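Local coordinates for alkyl hydroperoxide reductase E (Mycobacterium tuberculosis, PDB 5C04), which probably reduces hydrogen peroxide and organic hydroperoxides to water and alcohols through a thiol, with mycoredoxin as reductant, protecting the cell against oxidative stress, at residues 8-13 with 103-108; 29-34 with 64-69; 35-40 with 118-123; 40-45 with 78-83; 52-57 with 85-90. The protein carries 1 engineered substitution. All blocks are in the same frame, centred on the assembly; numbering follows the deposited sequence. Where two conformers were deposited one is given.

Contact 1: 8-13 with 103-108; sequences TAPDFT and QAYGVF
The phenol OH of Tyr-105 gives its hydrogen to the backbone O of Pro-10 over 2.7 Å, and it is the one hydrogen bond between the loop 8-13 and the turn that ends helix 100-104. The donor lies 16° out of the carbonyl plane. CG of Tyr-105 stands anti to the carbonyl carbon (chi1 -80°), and the ring leaves from there; its hydroxyl ends beside Ala-9, Pro-10 and Phe-12. The same proline that accepts the bond also packs on the ring: Pro-10 CD sits over one face of the Tyr-105 ring, displaced toward the rim, in a CH-pi contact 3.9 Å from the ring centroid. Pro-10 CB touches Ala-104 CB at 4.1 Å, on the last turn of the helix. CB of Ala-9 is 3.5 Å from Tyr-105 OH, and the ring of Phe-12 turns its edge to it, CE2 lying 3.9 Å from Tyr-105 OH, with the two side chains crossing at about a right angle. Beyond Tyr-105, Gly-106 takes positive phi in a Schellman motif. The contact thus joins the loop before strand 13-16 to the end of helix 100-104, over the sheet of the thioredoxin fold, where the tyrosine ring also meets Phe-37 and Phe-120. A buried hydroxyl is satisfied by a main-chain carbonyl while apolar groups of Ala-9 and Phe-12 lie beside it, so the bond probably fixes how far the ring reaches under the loop.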
# COMPACT_ATOMS: atom_id res chain seq x y z
N THR A 8 -24.99 14.26 3.88
CA THR A 8 -23.91 14.89 4.60
C THR A 8 -22.67 14.03 4.37
O THR A 8 -22.70 12.82 4.56
CB THR A 8 -24.21 14.99 6.10
OG1 THR A 8 -25.37 15.82 6.28
CG2 THR A 8 -23.04 15.60 6.87
N ALA A 9 -21.59 14.68 3.94
CA ALA A 9 -20.31 13.99 3.71
C ALA A 9 -19.74 13.44 5.03
O ALA A 9 -19.54 14.22 5.96
CB ALA A 9 -19.32 14.96 3.12
N PRO A 10 -19.44 12.11 5.10
CA PRO A 10 -18.86 11.58 6.34
C PRO A 10 -17.56 12.28 6.68
O PRO A 10 -16.73 12.49 5.80
CB PRO A 10 -18.63 10.11 6.00
CG PRO A 10 -19.74 9.79 5.06
CD PRO A 10 -19.92 11.03 4.23
N ASP A 11 -17.35 12.61 7.96
CA ASP A 11 -16.07 13.22 8.34
C ASP A 11 -14.98 12.16 8.30
O ASP A 11 -15.22 10.95 8.41
CB ASP A 11 -16.08 13.83 9.75
CG ASP A 11 -15.02 14.96 9.91
OD1 ASP A 11 -14.33 15.35 8.93
OD2 ASP A 11 -14.93 15.50 11.05
N PHE A 12 -13.77 12.66 8.11
CA PHE A 12 -12.61 11.80 8.18
C PHE A 12 -11.40 12.59 8.60
O PHE A 12 -11.34 13.80 8.40
CB PHE A 12 -12.34 11.08 6.84
CG PHE A 12 -12.07 12.01 5.66
CD1 PHE A 12 -10.85 12.67 5.52
CD2 PHE A 12 -13.03 12.20 4.67
CE1 PHE A 12 -10.61 13.51 4.44
CE2 PHE A 12 -12.79 13.04 3.59
CZ PHE A 12 -11.58 13.69 3.46
N THR A 13 -10.43 11.87 9.17
CA THR A 13 -9.11 12.41 9.43
C THR A 13 -8.09 11.40 8.91
O THR A 13 -8.03 10.27 9.42
CB THR A 13 -8.87 12.63 10.94
OG1 THR A 13 -9.95 13.40 11.50
CG2 THR A 13 -7.54 13.35 11.18
N GLN A 103 -15.20 3.05 2.16
CA GLN A 103 -16.43 2.35 2.53
C GLN A 103 -17.51 3.30 3.03
O GLN A 103 -18.67 3.12 2.68
CB GLN A 103 -16.15 1.30 3.62
CG GLN A 103 -15.38 0.10 3.13
CD GLN A 103 -15.08 -0.85 4.27
OE1 GLN A 103 -14.74 -0.43 5.37
NE2 GLN A 103 -15.24 -2.14 4.01
N ALA A 104 -17.14 4.27 3.87
CA ALA A 104 -18.10 5.28 4.38
C ALA A 104 -18.75 6.06 3.27
O ALA A 104 -19.90 6.52 3.42
CB ALA A 104 -17.41 6.25 5.33
N TYR A 105 -18.02 6.30 2.17
CA TYR A 105 -18.56 7.02 1.03
C TYR A 105 -19.24 6.09 0.02
O TYR A 105 -19.82 6.58 -0.96
CB TYR A 105 -17.46 7.89 0.35
CG TYR A 105 -17.21 9.20 1.07
CD1 TYR A 105 -16.47 9.26 2.25
CD2 TYR A 105 -17.77 10.39 0.58
CE1 TYR A 105 -16.28 10.46 2.93
CE2 TYR A 105 -17.55 11.60 1.23
CZ TYR A 105 -16.84 11.63 2.42
OH TYR A 105 -16.61 12.80 3.11
N GLY A 106 -19.18 4.78 0.25
CA GLY A 106 -19.82 3.79 -0.60
C GLY A 106 -19.09 3.52 -1.90
O GLY A 106 -19.68 3.05 -2.86
N VAL A 107 -17.79 3.77 -1.93
CA VAL A 107 -17.03 3.61 -3.17
C VAL A 107 -15.86 2.64 -3.05
O VAL A 107 -14.94 2.71 -3.86
CB VAL A 107 -16.55 4.97 -3.72
CG1 VAL A 107 -17.73 5.86 -4.05
CG2 VAL A 107 -15.62 5.66 -2.73
N PHE A 108 -15.92 1.75 -2.07
CA PHE A 108 -14.85 0.75 -1.91
C PHE A 108 -15.18 -0.47 -2.75
O PHE A 108 -16.36 -0.91 -2.80
CB PHE A 108 -14.70 0.40 -0.44
CG PHE A 108 -13.51 -0.49 -0.12
CD1 PHE A 108 -12.21 -0.06 -0.33
CD2 PHE A 108 -13.72 -1.75 0.43
CE1 PHE A 108 -11.14 -0.88 0.03
CE2 PHE A 108 -12.64 -2.57 0.77
CZ PHE A 108 -11.36 -2.14 0.53

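Contact 2: 29-34 with 64-69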
# COMPACT_ATOMS: atom_id res chain seq x y z
N GLY A 29 -17.04 26.18 5.92
CA GLY A 29 -17.17 27.63 5.96
C GLY A 29 -16.15 28.36 5.10
O GLY A 29 -16.26 29.58 4.95
N ALA A 30 -15.19 27.63 4.53
CA ALA A 30 -14.08 28.25 3.80
C ALA A 30 -14.01 27.80 2.34
O ALA A 30 -13.98 28.63 1.43
CB ALA A 30 -12.77 27.94 4.50
N LYS A 31 -13.97 26.49 2.11
CA LYS A 31 -13.79 25.94 0.77
C LYS A 31 -14.74 24.80 0.44
O LYS A 31 -15.11 24.00 1.31
CB LYS A 31 -12.35 25.46 0.62
CG LYS A 31 -11.32 26.57 0.73
CD LYS A 31 -9.92 26.04 0.51
CE LYS A 31 -8.86 27.05 0.91
NZ LYS A 31 -8.76 28.14 -0.11
N ASN A 32 -15.12 24.73 -0.84
CA ASN A 32 -15.67 23.53 -1.44
C ASN A 32 -14.52 22.54 -1.62
O ASN A 32 -13.40 22.93 -1.96
CB ASN A 32 -16.34 23.83 -2.78
CG ASN A 32 -17.38 24.92 -2.66
OD1 ASN A 32 -18.33 24.77 -1.89
ND2 ASN A 32 -17.19 26.02 -3.38
N VAL A 33 -14.82 21.27 -1.41
CA VAL A 33 -13.80 20.22 -1.44
C VAL A 33 -14.13 19.18 -2.49
O VAL A 33 -15.19 18.55 -2.45
CB VAL A 33 -13.63 19.54 -0.07
CG1 VAL A 33 -12.46 18.54 -0.11
CG2 VAL A 33 -13.39 20.54 1.05
N LEU A 34 -13.16 18.96 -3.38
CA LEU A 34 -13.20 17.89 -4.37
C LEU A 34 -12.47 16.70 -3.76
O LEU A 34 -11.27 16.80 -3.45
CB LEU A 34 -12.49 18.31 -5.65
CG LEU A 34 -12.47 17.28 -6.78
CD1 LEU A 34 -13.84 17.01 -7.37
CD2 LEU A 34 -11.48 17.71 -7.86
N ASP A 64 -11.42 29.36 -3.57
CA ASP A 64 -12.76 28.79 -3.37
C ASP A 64 -12.81 27.27 -3.16
O ASP A 64 -13.80 26.75 -2.63
CB ASP A 64 -13.64 29.12 -4.57
CG ASP A 64 -13.68 30.61 -4.87
OD1 ASP A 64 -13.74 31.39 -3.90
OD2 ASP A 64 -13.62 30.98 -6.05
N SER A 65 -11.76 26.56 -3.61
CA SER A 65 -11.79 25.09 -3.73
C SER A 65 -10.52 24.45 -3.19
O SER A 65 -9.43 25.03 -3.26
CB SER A 65 -11.96 24.68 -5.21
OG SER A 65 -13.08 25.36 -5.80
N ALA A 66 -10.66 23.23 -2.68
CA ALA A 66 -9.52 22.39 -2.34
C ALA A 66 -9.74 21.04 -2.99
O ALA A 66 -10.88 20.65 -3.25
CB ALA A 66 -9.40 22.23 -0.84
N ALA A 67 -8.65 20.34 -3.29
CA ALA A 67 -8.73 19.00 -3.87
C ALA A 67 -7.90 18.02 -3.05
O ALA A 67 -6.76 18.32 -2.71
CB ALA A 67 -8.26 19.00 -5.30
N LEU A 68 -8.50 16.88 -2.76
CA LEU A 68 -7.84 15.81 -1.99
C LEU A 68 -7.96 14.51 -2.73
O LEU A 68 -9.06 14.07 -3.04
CB LEU A 68 -8.52 15.65 -0.62
CG LEU A 68 -8.69 16.94 0.20
CD1 LEU A 68 -9.59 16.73 1.41
CD2 LEU A 68 -7.34 17.45 0.65
N ALA A 69 -6.83 13.87 -2.98
CA ALA A 69 -6.83 12.55 -3.60
C ALA A 69 -6.82 11.54 -2.45
O ALA A 69 -6.16 11.80 -1.44
CB ALA A 69 -5.65 12.39 -4.52
O HOH W 1 -15.70 26.25 -5.71
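Val-33 lays its CG1 methyl against CD1 of Leu-68 at 3.7 Å, a diagonal contact between neighbouring parallel strands, on the sheet face that also carries Ala-66. CG1 points that way because it stands anti to the backbone N (chi1 -175°). On the same face the aliphatic part of Lys-31 extends over the next strand, its CD 4.1 Å from CB of Ala-66, and its ammonium continues to the backbone O of Asn-62. The other face holds Asn-32, Leu-34, Ser-65 and Ala-67. There CB of Leu-34 and CB of Ala-67 are 4.3 Å apart, while a water joins Asn-32 ND2, which donates to it, with Ser-65 OG, each 2.8 Å from the water oxygen. Four backbone bonds hold the strands in parallel register: Asn-32 N to Asp-64 O, Ala-66 N to Asn-32 O, Leu-34 N to Ala-66 O at 2.8 Å, and Leu-68 N to Leu-34 O. The third is almost straight, with 177° at the hydrogen. The strand axes diverge by 27°, the twist of the sheet. These are the two strands of a beta-alpha-beta crossover whose connecting helix is 44-55. Tyr-27 packs on Val-33, Ala-66 and Leu-68, helix 143-150 lies against Asn-32, Leu-34 and Ser-65, and strands 114-122 and 91-93 continue the sheet beyond 32-37 and 65-71 respectively.

Contact 3: 35-40 with 118-123. Engineered in segment 35-40: His-38 (natural residue Phe).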
# COMPACT_ATOMS: atom_id res chain seq x y z
N LEU A 35 -13.20 15.61 -3.61
CA LEU A 35 -12.63 14.32 -3.13
C LEU A 35 -12.46 13.39 -4.31
O LEU A 35 -13.46 13.00 -4.94
CB LEU A 35 -13.56 13.65 -2.13
CG LEU A 35 -13.91 14.48 -0.88
CD1 LEU A 35 -14.84 13.70 0.02
CD2 LEU A 35 -12.66 14.91 -0.13
N VAL A 36 -11.20 13.06 -4.63
CA VAL A 36 -10.88 12.17 -5.75
C VAL A 36 -10.37 10.83 -5.18
O VAL A 36 -9.17 10.65 -4.91
CB VAL A 36 -9.86 12.79 -6.72
CG1 VAL A 36 -9.63 11.86 -7.92
CG2 VAL A 36 -10.34 14.20 -7.19
N PHE A 37 -11.30 9.90 -5.00
CA PHE A 37 -10.92 8.51 -4.64
C PHE A 37 -10.32 7.85 -5.86
O PHE A 37 -10.81 8.03 -6.97
CB PHE A 37 -12.13 7.72 -4.15
CG PHE A 37 -12.64 8.17 -2.80
CD1 PHE A 37 -13.58 9.19 -2.69
CD2 PHE A 37 -12.22 7.54 -1.64
CE1 PHE A 37 -14.08 9.58 -1.44
CE2 PHE A 37 -12.71 7.92 -0.40
CZ PHE A 37 -13.62 8.94 -0.30
N HIS A 38 -9.29 7.02 -5.66
CA HIS A 38 -8.73 6.30 -6.80
C HIS A 38 -8.07 5.01 -6.33
O HIS A 38 -7.67 4.91 -5.17
CB HIS A 38 -7.78 7.16 -7.62
CG HIS A 38 -6.53 7.49 -6.91
ND1 HIS A 38 -5.38 6.75 -7.09
CD2 HIS A 38 -6.26 8.40 -5.94
CE1 HIS A 38 -4.44 7.23 -6.31
NE2 HIS A 38 -4.93 8.22 -5.60
N PRO A 39 -7.98 4.02 -7.23
CA PRO A 39 -7.40 2.73 -6.89
C PRO A 39 -5.98 2.68 -6.29
O PRO A 39 -5.83 2.26 -5.14
CB PRO A 39 -7.47 1.97 -8.22
CG PRO A 39 -8.70 2.47 -8.86
CD PRO A 39 -8.80 3.93 -8.45
N LEU A 40 -4.95 3.05 -7.04
CA LEU A 40 -3.60 2.74 -6.62
C LEU A 40 -2.55 3.64 -7.23
O LEU A 40 -2.49 3.82 -8.46
CB LEU A 40 -3.22 1.31 -7.01
CG LEU A 40 -3.81 0.12 -6.21
CD1 LEU A 40 -3.37 -1.20 -6.86
CD2 LEU A 40 -3.42 0.20 -4.75
N GLY A 118 -14.35 6.97 -7.30
CA GLY A 118 -15.40 7.78 -6.69
C GLY A 118 -14.98 9.22 -6.65
O GLY A 118 -13.83 9.54 -6.35
N THR A 119 -15.90 10.14 -6.95
CA THR A 119 -15.59 11.55 -6.86
C THR A 119 -16.75 12.27 -6.21
O THR A 119 -17.90 12.00 -6.54
CB THR A 119 -15.39 12.21 -8.24
OG1 THR A 119 -14.77 11.31 -9.16
CG2 THR A 119 -14.61 13.53 -8.11
N PHE A 120 -16.45 13.19 -5.32
CA PHE A 120 -17.46 13.99 -4.65
C PHE A 120 -17.02 15.42 -4.59
O PHE A 120 -15.84 15.74 -4.53
CB PHE A 120 -17.66 13.48 -3.22
CG PHE A 120 -18.09 12.06 -3.16
CD1 PHE A 120 -17.12 11.06 -3.10
CD2 PHE A 120 -19.42 11.71 -3.14
CE1 PHE A 120 -17.50 9.74 -3.07
CE2 PHE A 120 -19.80 10.39 -3.11
CZ PHE A 120 -18.83 9.39 -3.06
N VAL A 121 -18.00 16.33 -4.63
CA VAL A 121 -17.77 17.70 -4.25
C VAL A 121 -18.60 17.97 -3.01
O VAL A 121 -19.81 17.67 -2.99
CB VAL A 121 -18.11 18.68 -5.37
CG1 VAL A 121 -18.00 20.11 -4.83
CG2 VAL A 121 -17.21 18.46 -6.58
N VAL A 122 -17.93 18.49 -1.98
CA VAL A 122 -18.54 18.80 -0.69
C VAL A 122 -18.61 20.30 -0.59
O VAL A 122 -17.60 21.00 -0.77
CB VAL A 122 -17.69 18.24 0.49
CG1 VAL A 122 -18.39 18.50 1.82
CG2 VAL A 122 -17.44 16.76 0.33
N ASP A 123 -19.80 20.83 -0.31
CA ASP A 123 -19.90 22.28 -0.27
C ASP A 123 -19.42 22.82 1.08
O ASP A 123 -18.99 22.05 1.95
CB ASP A 123 -21.32 22.77 -0.65
CG ASP A 123 -22.37 22.51 0.41
OD1 ASP A 123 -22.05 22.17 1.57
OD2 ASP A 123 -23.56 22.70 0.06
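The centre of the thioredoxin fold, where strand 32-37 runs antiparallel to strand 114-122, is the setting of this contact. Leu-35 and Phe-120 form a hydrogen-bonded pair: Leu-35 N donates to Phe-120 O at 2.8 Å, and Phe-120 N returns a bond to Leu-35 O at 3.0 Å. Val-36 and Thr-119 follow as a non-hydrogen-bonded pair, and Phe-37 N then reaches Gly-118 O. That last bond is more bent at its hydrogen, 136°. The side-chain contacts across the face of Leu-35 and Phe-120 are apolar. CD1 of Leu-35 rests on CG2 of Val-122 at 4.0 Å, and the rings of Phe-37 and Phe-120 meet rim to rim with their planes at 84°, neither lying over the other. Their closest carbons, CE1 of Phe-37 and CD1 of Phe-120, are 3.8 Å apart. On the face of Val-36 and Thr-119, the methyl CG2 of the threonine packs on Leu-35 O at 3.4 Å, while its hydroxyl is engaged by Glu-132 and Arg-140; Trp-145 of helix 143-150 lies against both residues. Past the strand pair, the chain leads through the engineered His-38 and through Pro-39, both of which touch Cys-46, the active-site residue by similarity; His-38 replaces a natural phenylalanine. Arg-140 also donates to Phe-37 O. Phe-37 CB comes within 3.3 Å of Gly-118 O, which lies in the plane of the Phe-37 ring at its edge.

Contact 4: 40-45 with 78-83; sequences LAFTGI and HKIWAT
A type II turn from Leu-40 to Thr-43 brings the backbone of Ala-41 and Phe-42 across the indole of Trp-81, which projects from helix 75-85; the nearest alpha carbons, those of Ala-41 and Trp-81, are 6.7 Å apart. Within the turn, Thr-43 OG1 donates to Leu-40 O at 2.8 Å, supplementing a weak backbone bond from Thr-43 N. The indole presents one face to this backbone. CA of Ala-41 stands 3.6 Å from the centroid of the six-membered ring, only 8° off its normal, a CH-pi contact. CB of Ala-41 presses on CE3 of Trp-81 at 3.4 Å, and Phe-42 N lies over the same face, nearer the five-membered ring. Trp-81 CG is anti to the backbone N (chi1 -166°), and the indole continues from there to lie against the turn. This turn, leading into helix 44-55, belongs to the active-site loop of the peroxiredoxin fold: Cys-46, catalytic by similarity, lies in the first turn of that helix, its side chain about 4 Å from that of Trp-81, and Gln-47 OE1 accepts from the indole NE1. Phe-42 continues outward, its ring oblique to the five-membered ring with planes at 52° and its CD1 3.5 Å from Trp-81 CD1. Ile-80 of the second subunit packs on this phenylalanine, placing it at the dimer interface. On the remaining flank a water accepts from Ala-41 N at 3.0 Å and pairs with His-78 NE2 at 2.9 Å, in the plane of the imidazole.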
# COMPACT_ATOMS: atom_id res chain seq x y z
N LEU A 40 -4.95 3.05 -7.04
CA LEU A 40 -3.60 2.74 -6.62
C LEU A 40 -2.55 3.64 -7.23
O LEU A 40 -2.49 3.82 -8.46
CB LEU A 40 -3.22 1.31 -7.01
CG LEU A 40 -3.81 0.12 -6.21
CD1 LEU A 40 -3.37 -1.20 -6.86
CD2 LEU A 40 -3.42 0.20 -4.75
N ALA A 41 -1.65 4.15 -6.37
CA ALA A 41 -0.43 4.78 -6.84
C ALA A 41 0.32 3.89 -7.83
O ALA A 41 0.32 2.67 -7.69
CB ALA A 41 0.48 5.10 -5.68
N PHE A 42 0.96 4.54 -8.80
CA PHE A 42 1.88 3.88 -9.74
C PHE A 42 1.15 2.89 -10.62
O PHE A 42 1.73 1.84 -11.02
CB PHE A 42 3.00 3.11 -9.05
CG PHE A 42 3.81 3.89 -8.07
CD1 PHE A 42 4.70 4.86 -8.48
CD2 PHE A 42 3.74 3.57 -6.71
CE1 PHE A 42 5.48 5.54 -7.54
CE2 PHE A 42 4.51 4.25 -5.79
CZ PHE A 42 5.35 5.23 -6.21
N THR A 43 -0.12 3.16 -10.90
CA THR A 43 -0.84 2.46 -11.95
C THR A 43 -1.26 3.44 -13.06
O THR A 43 -1.38 4.64 -12.85
CB THR A 43 -2.05 1.66 -11.42
OG1 THR A 43 -3.02 2.55 -10.87
CG2 THR A 43 -1.64 0.63 -10.41
N GLY A 44 -1.51 2.90 -14.25
CA GLY A 44 -1.61 3.74 -15.46
C GLY A 44 -2.75 4.71 -15.47
O GLY A 44 -2.56 5.90 -15.77
N ILE A 45 -3.95 4.23 -15.23
CA ILE A 45 -5.11 5.10 -15.29
C ILE A 45 -5.07 6.14 -14.14
O ILE A 45 -5.30 7.33 -14.37
CB ILE A 45 -6.45 4.35 -15.33
CG1 ILE A 45 -6.52 3.50 -16.61
CG2 ILE A 45 -7.61 5.32 -15.24
CD1 ILE A 45 -7.74 2.60 -16.62
N HIS A 78 2.76 7.34 -1.22
CA HIS A 78 2.26 8.58 -1.79
C HIS A 78 3.31 9.67 -1.85
O HIS A 78 3.31 10.45 -2.80
CB HIS A 78 1.02 9.02 -1.04
CG HIS A 78 -0.15 8.11 -1.26
ND1 HIS A 78 -1.24 8.10 -0.44
CD2 HIS A 78 -0.37 7.15 -2.20
CE1 HIS A 78 -2.11 7.20 -0.87
NE2 HIS A 78 -1.60 6.60 -1.93
N LYS A 79 4.23 9.68 -0.89
CA LYS A 79 5.32 10.65 -0.94
C LYS A 79 6.22 10.47 -2.15
O LYS A 79 6.52 11.44 -2.88
CB LYS A 79 6.16 10.61 0.35
CG LYS A 79 7.30 11.63 0.39
CD LYS A 79 6.80 13.06 0.20
CE LYS A 79 7.88 14.08 0.50
NZ LYS A 79 7.40 15.46 0.20
N ILE A 80 6.67 9.24 -2.41
CA ILE A 80 7.50 8.96 -3.58
C ILE A 80 6.73 9.25 -4.89
O ILE A 80 7.23 9.84 -5.84
CB ILE A 80 8.02 7.51 -3.56
CG1 ILE A 80 8.96 7.28 -2.37
CG2 ILE A 80 8.68 7.16 -4.88
CD1 ILE A 80 10.21 8.14 -2.34
N TRP A 81 5.48 8.80 -4.95
CA TRP A 81 4.67 8.99 -6.14
C TRP A 81 4.49 10.49 -6.42
O TRP A 81 4.65 10.94 -7.56
CB TRP A 81 3.32 8.31 -5.98
CG TRP A 81 2.55 8.15 -7.26
CD1 TRP A 81 3.05 7.93 -8.51
CD2 TRP A 81 1.12 8.21 -7.41
NE1 TRP A 81 2.03 7.82 -9.43
CE2 TRP A 81 0.83 7.99 -8.78
CE3 TRP A 81 0.08 8.39 -6.53
CZ2 TRP A 81 -0.47 7.97 -9.27
CZ3 TRP A 81 -1.22 8.38 -7.01
CH2 TRP A 81 -1.48 8.17 -8.38
N ALA A 82 4.19 11.24 -5.36
CA ALA A 82 3.99 12.69 -5.50
C ALA A 82 5.27 13.40 -5.89
O ALA A 82 5.24 14.29 -6.78
CB ALA A 82 3.46 13.29 -4.21
N THR A 83 6.39 13.02 -5.29
CA THR A 83 7.68 13.63 -5.65
C THR A 83 8.04 13.35 -7.11
O THR A 83 8.39 14.27 -7.86
CB THR A 83 8.80 13.16 -4.72
OG1 THR A 83 8.48 13.57 -3.39
CG2 THR A 83 10.14 13.75 -5.16
O HOH W 2 -2.34 4.30 -3.48

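Contact 5: 52-57 with 85-90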
# COMPACT_ATOMS: atom_id res chain seq x y z
N GLN A 52 -3.54 14.78 -15.03
CA GLN A 52 -4.46 15.79 -15.59
C GLN A 52 -4.82 16.79 -14.48
O GLN A 52 -4.84 18.01 -14.71
CB GLN A 52 -5.69 15.12 -16.23
CG GLN A 52 -6.95 15.97 -16.46
CD GLN A 52 -7.04 16.69 -17.79
OE1 GLN A 52 -6.30 16.42 -18.72
NE2 GLN A 52 -7.94 17.66 -17.86
N LEU A 53 -5.12 16.30 -13.29
CA LEU A 53 -5.46 17.18 -12.16
C LEU A 53 -4.29 18.13 -11.87
O LEU A 53 -4.47 19.37 -11.74
CB LEU A 53 -5.77 16.33 -10.92
CG LEU A 53 -6.55 16.99 -9.78
CD1 LEU A 53 -7.00 15.94 -8.77
CD2 LEU A 53 -5.72 18.04 -9.09
N ARG A 54 -3.09 17.58 -11.82
CA ARG A 54 -1.83 18.33 -11.63
C ARG A 54 -1.69 19.43 -12.68
O ARG A 54 -1.41 20.59 -12.32
CB ARG A 54 -0.62 17.38 -11.72
CG ARG A 54 0.76 18.05 -11.72
CD ARG A 54 1.84 17.12 -12.23
NE ARG A 54 1.66 16.82 -13.65
CZ ARG A 54 2.23 15.84 -14.33
NH1 ARG A 54 3.01 14.93 -13.75
NH2 ARG A 54 1.97 15.72 -15.63
N ASP A 55 -1.88 19.07 -13.94
CA ASP A 55 -1.69 20.00 -15.08
C ASP A 55 -2.69 21.17 -15.01
O ASP A 55 -2.45 22.24 -15.62
CB ASP A 55 -1.83 19.24 -16.42
CG ASP A 55 -0.69 18.27 -16.69
OD1 ASP A 55 0.34 18.26 -15.97
OD2 ASP A 55 -0.82 17.49 -17.66
N HIS A 56 -3.81 20.99 -14.32
CA HIS A 56 -4.84 22.02 -14.20
C HIS A 56 -5.14 22.41 -12.76
O HIS A 56 -6.24 22.82 -12.43
CB HIS A 56 -6.11 21.52 -14.89
CG HIS A 56 -5.93 21.32 -16.36
ND1 HIS A 56 -5.51 20.13 -16.92
CD2 HIS A 56 -6.07 22.19 -17.39
CE1 HIS A 56 -5.42 20.27 -18.23
NE2 HIS A 56 -5.76 21.51 -18.54
N LEU A 57 -4.15 22.26 -11.89
CA LEU A 57 -4.38 22.37 -10.45
C LEU A 57 -5.03 23.69 -10.00
O LEU A 57 -5.89 23.66 -9.13
CB LEU A 57 -3.09 22.11 -9.67
CG LEU A 57 -3.20 22.05 -8.15
CD1 LEU A 57 -4.15 20.95 -7.71
CD2 LEU A 57 -1.81 21.91 -7.56
N SER A 85 6.07 12.54 -9.55
CA SER A 85 5.03 13.02 -10.47
C SER A 85 4.82 14.54 -10.42
O SER A 85 4.04 15.08 -11.23
CB SER A 85 3.68 12.36 -10.17
OG SER A 85 3.80 10.93 -10.19
N GLY A 86 5.44 15.20 -9.44
CA GLY A 86 5.23 16.61 -9.23
C GLY A 86 3.86 16.97 -8.70
O GLY A 86 3.31 18.05 -9.06
N PHE A 87 3.30 16.11 -7.83
CA PHE A 87 2.01 16.41 -7.21
C PHE A 87 2.27 17.24 -5.96
O PHE A 87 3.00 16.80 -5.05
CB PHE A 87 1.26 15.12 -6.79
CG PHE A 87 0.94 14.16 -7.90
CD1 PHE A 87 0.74 14.57 -9.21
CD2 PHE A 87 0.81 12.81 -7.60
CE1 PHE A 87 0.41 13.65 -10.19
CE2 PHE A 87 0.47 11.90 -8.58
CZ PHE A 87 0.28 12.32 -9.87
N THR A 88 1.66 18.43 -5.89
CA THR A 88 1.77 19.27 -4.69
C THR A 88 0.50 19.35 -3.86
O THR A 88 0.49 19.97 -2.78
CB THR A 88 2.18 20.71 -5.06
OG1 THR A 88 1.18 21.29 -5.90
CG2 THR A 88 3.52 20.72 -5.77
N PHE A 89 -0.59 18.77 -4.35
CA PHE A 89 -1.83 18.68 -3.60
C PHE A 89 -1.77 17.49 -2.63
O PHE A 89 -0.88 16.63 -2.78
CB PHE A 89 -3.04 18.58 -4.56
CG PHE A 89 -2.91 17.49 -5.61
CD1 PHE A 89 -2.31 17.74 -6.84
CD2 PHE A 89 -3.36 16.19 -5.35
CE1 PHE A 89 -2.17 16.74 -7.79
CE2 PHE A 89 -3.22 15.18 -6.31
CZ PHE A 89 -2.64 15.47 -7.54
N PRO A 90 -2.72 17.40 -1.67
CA PRO A 90 -2.69 16.29 -0.72
C PRO A 90 -3.18 14.97 -1.31
O PRO A 90 -4.24 14.91 -1.94
CB PRO A 90 -3.63 16.73 0.41
CG PRO A 90 -3.78 18.21 0.23
CD PRO A 90 -3.66 18.46 -1.23
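Phe-89 makes the tightly packed half of this contact, receiving Leu-53 from the last turn of helix 44-55 and Leu-57 from just beyond it, while Arg-54 spans the more open half with a charged chain. CD2 of Leu-53 sits over one face of the Phe-89 ring, offset toward its rim, in a CH-pi contact 4.2 Å from the centroid and 18° off the normal. CD1 of Leu-57 comes obliquely to Phe-89 CD1 at 3.8 Å. CG of Phe-89 takes the crowded position between backbone N and carbonyl carbon (chi1 52°), and the ring lies against both the helix and Ala-69 of strand 65-71, which touches it. The segment 85-90 is the link from helix 75-85 to strand 91-93 in the thioredoxin fold, and it begins with a Schellman motif in which Gly-86 has positive phi. Here Phe-87 turns the edge of its ring to CB of Arg-54 at 4.0 Å, while its ring also packs edge-to-face with Trp-81. On the solvent side the contact becomes polar. Arg-54 bends at chi3 (67°) and sends NH1 to the backbone O of Ser-85 at 2.7 Å, with that oxygen close to the guanidinium plane. The other edge of the guanidinium holds its neighbour Asp-55 side-on: NE and NH2 both reach OD1, each at 3.0 Å, from the same face of the carboxylate. The salt bridge probably steadies the guanidinium for the carbonyl. Also on the exposed side, OG1 of Thr-88 lies 3.5 Å from CD2 of Leu-57, a packing contact.

Contacts 2 and 3 lie in the central sheet: both use strand 32-37, one pairing it in parallel with 65-71 and the other antiparallel with 114-122, so backbone hydrogen bonds dominate there. Contact 1 is buried too, over one face of that sheet, where Tyr-105 touches Leu-35 and Phe-12 reaches Leu-68; a single side-chain bond replaces the strand network. Contacts 4 and 5 are only partly buried and hold opposite ends of helix 44-55, the first by aromatic packing beside the dimer interface, the second by a mix of leucine packing and an arginine bond. Trp-81 and Phe-87 connect these two, while Pro-90 bonds contact 5 back to Ala-69 in the sheet.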